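Succinate dehydrogenase (Membrane anchor subunit) (PDB 7D6V) anchors a mycobacterial succinate dehydrogenase in the membrane, holding a Rieske-type Fe2S2 cluster and probably helping pass electrons from succinate to quinone. Local coordinates at residues C[195-199]-C[246-251]. Residues are numbered along the deposited sequence; the frame is centred on the assembly and turned at random.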
loop_
_atom_site.group_PDB
_atom_site.type_symbol
_atom_site.label_atom_id
_atom_site.label_comp_id
_atom_site.label_asym_id
_atom_site.label_seq_id
_atom_site.Cartn_x
_atom_site.Cartn_y
_atom_site.Cartn_z
ATOM N N ASN C 195 -9.027 -19.323 -39.068
ATOM C CA ASN C 195 -9.362 -20.188 -37.944
ATOM C C ASN C 195 -8.123 -20.880 -37.392
ATOM O O ASN C 195 -7.946 -20.969 -36.173
ATOM C CB ASN C 195 -10.410 -21.215 -38.372
ATOM C CG ASN C 195 -10.856 -22.102 -37.232
ATOM O OD1 ASN C 195 -11.327 -21.621 -36.205
ATOM N ND2 ASN C 195 -10.712 -23.408 -37.407
ATOM N N VAL C 196 -7.254 -21.371 -38.274
ATOM C CA VAL C 196 -6.039 -22.050 -37.833
ATOM C C VAL C 196 -5.123 -21.089 -37.085
ATOM O O VAL C 196 -4.558 -21.434 -36.039
ATOM C CB VAL C 196 -5.330 -22.699 -39.035
ATOM C CG1 VAL C 196 -3.896 -23.049 -38.688
ATOM C CG2 VAL C 196 -6.081 -23.935 -39.472
ATOM N N ILE C 197 -4.965 -19.869 -37.603
ATOM C CA ILE C 197 -4.121 -18.880 -36.939
ATOM C C ILE C 197 -4.666 -18.550 -35.555
ATOM O O ILE C 197 -3.915 -18.483 -34.573
ATOM C CB ILE C 197 -3.992 -17.619 -37.814
ATOM C CG1 ILE C 197 -3.153 -17.913 -39.054
ATOM C CG2 ILE C 197 -3.383 -16.473 -37.026
ATOM C CD1 ILE C 197 -3.192 -16.810 -40.085
ATOM N N LEU C 198 -5.979 -18.346 -35.449
ATOM C CA LEU C 198 -6.562 -18.001 -34.155
ATOM C C LEU C 198 -6.482 -19.167 -33.179
ATOM O O LEU C 198 -6.288 -18.964 -31.974
ATOM C CB LEU C 198 -8.004 -17.539 -34.345
ATOM C CG LEU C 198 -8.110 -16.118 -34.898
ATOM C CD1 LEU C 198 -9.537 -15.787 -35.280
ATOM C CD2 LEU C 198 -7.578 -15.117 -33.892
ATOM N N LEU C 199 -6.622 -20.398 -33.677
ATOM C CA LEU C 199 -6.439 -21.567 -32.826
ATOM C C LEU C 199 -5.013 -21.645 -32.305
ATOM O O LEU C 199 -4.788 -21.988 -31.141
ATOM C CB LEU C 199 -6.795 -22.840 -33.589
ATOM C CG LEU C 199 -8.279 -23.140 -33.781
ATOM C CD1 LEU C 199 -8.451 -24.402 -34.601
ATOM C CD2 LEU C 199 -8.973 -23.270 -32.442
ATOM N N ILE C 246 -13.312 -16.283 -29.040
ATOM C CA ILE C 246 -13.100 -15.997 -30.455
ATOM C C ILE C 246 -12.897 -17.287 -31.237
ATOM O O ILE C 246 -13.437 -17.451 -32.336
ATOM C CB ILE C 246 -11.918 -15.028 -30.635
ATOM C CG1 ILE C 246 -12.326 -13.615 -30.223
ATOM C CG2 ILE C 246 -11.432 -15.033 -32.075
ATOM C CD1 ILE C 246 -11.228 -12.600 -30.391
ATOM N N THR C 247 -12.125 -18.225 -30.687
ATOM C CA THR C 247 -11.888 -19.476 -31.396
ATOM C C THR C 247 -13.136 -20.344 -31.426
ATOM O O THR C 247 -13.374 -21.047 -32.412
ATOM C CB THR C 247 -10.713 -20.232 -30.778
ATOM O OG1 THR C 247 -10.956 -20.450 -29.385
ATOM C CG2 THR C 247 -9.424 -19.461 -30.973
ATOM N N LEU C 248 -13.957 -20.299 -30.374
ATOM C CA LEU C 248 -15.245 -20.986 -30.443
ATOM C C LEU C 248 -16.082 -20.447 -31.598
ATOM O O LEU C 248 -16.617 -21.213 -32.416
ATOM C CB LEU C 248 -15.999 -20.834 -29.124
ATOM C CG LEU C 248 -15.519 -21.667 -27.937
ATOM C CD1 LEU C 248 -16.603 -21.750 -26.880
ATOM C CD2 LEU C 248 -15.089 -23.050 -28.387
ATOM N N GLY C 249 -16.176 -19.120 -31.694
ATOM C CA GLY C 249 -16.937 -18.522 -32.778
ATOM C C GLY C 249 -16.389 -18.881 -34.146
ATOM O O GLY C 249 -17.139 -19.248 -35.052
ATOM N N THR C 250 -15.069 -18.787 -34.312
ATOM C CA THR C 250 -14.480 -19.049 -35.621
ATOM C C THR C 250 -14.590 -20.517 -36.007
ATOM O O THR C 250 -14.752 -20.826 -37.190
ATOM C CB THR C 250 -13.023 -18.596 -35.661
ATOM O OG1 THR C 250 -12.276 -19.273 -34.647
ATOM C CG2 THR C 250 -12.933 -17.101 -35.446
ATOM N N LEU C 251 -14.526 -21.431 -35.036
ATOM C CA LEU C 251 -14.797 -22.833 -35.326
ATOM C C LEU C 251 -16.218 -23.012 -35.836
ATOM O O LEU C 251 -16.455 -23.721 -36.825
ATOM C CB LEU C 251 -14.573 -23.680 -34.074
ATOM C CG LEU C 251 -13.155 -24.166 -33.782
ATOM C CD1 LEU C 251 -13.025 -24.557 -32.322
ATOM C CD2 LEU C 251 -12.796 -25.329 -34.683
#
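Two long helices of the membrane anchor, 188-204 and 240-264, pack antiparallel here through a mixed polar and apolar interface. The axes of 195-199 and 246-251 run at 157° to one another and approach to 9.5 Å, with 330 Å² buried between them. N195 and T250 stand face to face, their CA atoms 5.7 Å apart, and T250 OG1 lies 3.0 Å from N195 OD1. Buried N195 points its CA-to-CB bond toward helix 240-264, and its short side chain offers an amide oxygen as acceptor in a largely apolar interface. The threonine hydroxyl can give its proton to this oxygen or to the carbonyls of I246 and T247 in its own helix, so the bond across the interface is one of several choices. Threonine suits such a place: its methyl still serves apolar packing, T250 CG2 meeting L198 CD1 at 3.6 Å. One turn earlier, the compact, beta-branched T247 fits its methyl against a backbone carbonyl, CG2 lying 3.3 Å from L198 O; its hydroxyl accepts a hydrogen bond from R111 and has the carbonyls of F243 and A244 within reach of its single proton. Apolar side chains flank the polar pair: L198 CD1 meets I246 CG2 at 3.8 Å, and L199 CD2 packs on T247 CB at 3.9 Å and, more loosely, on L251 CD1 at 4.3 Å. V196 packs instead against helix 155-175, whereas L248 points away and touches the bound phospholipid. Antiparallel helix pairs with an occasional buried polar contact are common in transmembrane bundles; here Y202 and H240 of these helices also line the Fe2S2 pocket.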